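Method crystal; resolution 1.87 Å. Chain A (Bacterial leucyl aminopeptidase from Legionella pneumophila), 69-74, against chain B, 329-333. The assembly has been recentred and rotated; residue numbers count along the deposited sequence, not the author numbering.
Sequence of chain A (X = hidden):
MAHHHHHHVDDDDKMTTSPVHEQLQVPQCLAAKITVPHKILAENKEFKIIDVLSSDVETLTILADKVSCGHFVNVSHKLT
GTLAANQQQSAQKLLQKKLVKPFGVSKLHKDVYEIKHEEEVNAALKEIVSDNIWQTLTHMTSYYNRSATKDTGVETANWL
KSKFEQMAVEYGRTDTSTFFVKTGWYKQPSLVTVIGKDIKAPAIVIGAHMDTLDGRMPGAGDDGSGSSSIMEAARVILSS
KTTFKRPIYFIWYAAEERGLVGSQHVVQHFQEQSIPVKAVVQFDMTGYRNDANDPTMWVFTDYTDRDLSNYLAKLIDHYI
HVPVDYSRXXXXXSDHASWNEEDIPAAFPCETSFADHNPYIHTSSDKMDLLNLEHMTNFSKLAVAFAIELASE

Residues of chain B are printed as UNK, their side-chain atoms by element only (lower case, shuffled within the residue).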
# COMPACT_ATOMS: atom_id res chain seq x y z
N CYS A 69 8.49 -19.55 2.47
CA CYS A 69 7.89 -18.95 1.30
C CYS A 69 6.34 -18.83 1.36
O CYS A 69 5.68 -18.43 0.42
CB CYS A 69 8.34 -19.74 0.08
SG CYS A 69 7.49 -21.33 -0.14
N GLY A 70 5.76 -19.08 2.53
CA GLY A 70 4.29 -19.05 2.70
C GLY A 70 3.79 -20.30 3.49
O GLY A 70 4.51 -21.30 3.63
N HIS A 71 2.56 -20.21 3.92
CA HIS A 71 1.92 -21.30 4.59
C HIS A 71 0.86 -21.90 3.66
O HIS A 71 1.02 -21.87 2.48
CB HIS A 71 1.44 -20.87 5.98
CG HIS A 71 2.57 -20.69 6.94
ND1 HIS A 71 2.89 -21.63 7.89
CD2 HIS A 71 3.51 -19.73 7.03
CE1 HIS A 71 3.96 -21.23 8.55
NE2 HIS A 71 4.34 -20.08 8.06
N PHE A 72 -0.20 -22.44 4.22
CA PHE A 72 -1.25 -23.08 3.44
C PHE A 72 -2.62 -22.70 3.96
O PHE A 72 -2.75 -22.18 5.07
CB PHE A 72 -0.99 -24.57 3.48
CG PHE A 72 -0.97 -25.18 4.86
CD1 PHE A 72 -2.16 -25.42 5.56
CD2 PHE A 72 0.21 -25.52 5.47
CE1 PHE A 72 -2.15 -25.92 6.87
CE2 PHE A 72 0.24 -26.06 6.79
CZ PHE A 72 -0.98 -26.29 7.46
N VAL A 73 -3.64 -22.93 3.12
CA VAL A 73 -5.01 -22.61 3.45
C VAL A 73 -5.77 -23.96 3.39
O VAL A 73 -5.67 -24.72 2.42
CB VAL A 73 -5.62 -21.57 2.59
CG1 VAL A 73 -7.14 -21.43 2.80
CG2 VAL A 73 -4.92 -20.22 2.83
N ASN A 74 -6.49 -24.27 4.47
CA ASN A 74 -7.28 -25.50 4.57
C ASN A 74 -8.57 -25.27 3.73
O ASN A 74 -9.38 -24.38 4.02
CB ASN A 74 -7.59 -25.77 6.02
CG ASN A 74 -8.08 -27.19 6.25
OD1 ASN A 74 -8.94 -27.64 5.46
ND2 ASN A 74 -7.50 -27.92 7.21
N UNK B 329 4.17 -11.55 4.72
CA UNK B 329 4.29 -12.81 5.41
C UNK B 329 3.75 -14.03 4.65
O UNK B 329 3.84 -15.11 5.10
s UNK B 329 1.89 -12.50 6.64
c UNK B 329 3.67 -12.68 6.78
N UNK B 330 3.22 -13.82 3.47
CA UNK B 330 3.02 -14.91 2.55
C UNK B 330 1.63 -15.49 2.61
O UNK B 330 0.83 -15.10 3.43
N UNK B 331 1.36 -16.42 1.70
CA UNK B 331 0.05 -17.02 1.56
C UNK B 331 -0.38 -17.73 2.84
O UNK B 331 0.39 -18.39 3.43
c UNK B 331 -2.25 -18.08 -0.45
c UNK B 331 -2.54 -20.67 0.25
o UNK B 331 -4.71 -20.68 -0.59
c UNK B 331 0.08 -18.02 0.42
c UNK B 331 -3.56 -20.02 -0.35
c UNK B 331 -3.44 -18.72 -0.70
c UNK B 331 -1.38 -20.02 0.49
c UNK B 331 -1.21 -18.72 0.15
N UNK B 332 -1.62 -17.55 3.22
CA UNK B 332 -2.16 -18.21 4.39
C UNK B 332 -1.55 -17.76 5.69
O UNK B 332 -1.36 -18.51 6.59
N UNK B 333 -1.17 -16.48 5.75
CA UNK B 333 -0.37 -15.99 6.86
C UNK B 333 -1.16 -16.04 8.17
O UNK B 333 -0.75 -16.69 9.13
c UNK B 333 0.10 -14.56 6.59
s UNK B 333 1.13 -13.85 7.90
O HOH W 1 -2.06 -21.08 7.64

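Position 329 of chain B carries two side-chain atoms, one carbon followed by one sulfur. The sulfur lies 2.0 Å from the sulfur at position 333, a covalent distance, so the two sulfurs are bonded to each other. The side chain stays well clear of chain A, and the residue is C329(B).

Position 330 has no side-chain atoms, and its CA packs 4.3 Å from CA of G70(A), the closest CA-CA pair of the two stretches. A CB built here would point toward chain A and sit a tight 3.1 Å from CA of G70(A). With phi and psi of 95° and 175° it would also be jammed against the carbonyl oxygen of the preceding residue. Both the local backbone and the neighbouring chain therefore suit glycine, G330(B).

Position 331 bears one carbon leading into a ring of six carbons that carries a single oxygen, a phenol. Its CA-to-CB bond points sideways, but with chi1 at t the end of the side chain comes nearer chain A, where the oxygen reaches to 3.4 Å from CB of V73(A). This is Y331(B), which loses more surface to the contact than any other residue of the two stretches. Its CZ lies 3.5 Å from CG2 of V73(A), an apolar contact, while its backbone O accepts a hydrogen bond from N of H71(A) at 2.9 Å, with an N-H...O angle of 151°.

Position 332 again lacks side-chain atoms. Its CA is 3.8 Å from CG2 of V73(A) and 4.1 Å from O of F72(A). An ideal CB would clash with O of F72(A) at 2.7 Å, and the positive phi of 67° independently favours glycine, G332(B).

Position 333 has one carbon and one sulfur, the latter closing the disulfide to SG of C329(B). Its CA-to-CB bond points away from chain A. It is C333(B).

The contact joins two copies of the same protein through a pairing of a chain A segment that runs from loop into strand with a turn of chain B. A type II turn from G330(B) to C333(B), bridged by the C329(B)–C333(B) disulfide, presents the carbonyl of Y331(B) to the amide of H71(A), the single direct hydrogen bond between the stretches. The two glycines flanking the tyrosine let the backbones approach closely, while the tyrosine ring packs against V73(A). A water lies 2.9 Å from O of F72(A) and 2.9 Å from O of G332(B), within hydrogen-bonding reach of both. Together the stretches bury 308 Å², although O of H71(A), near the plane of the tyrosine ring at its edge, is left without a polar partner.

Chain B (329-333) CGYGC
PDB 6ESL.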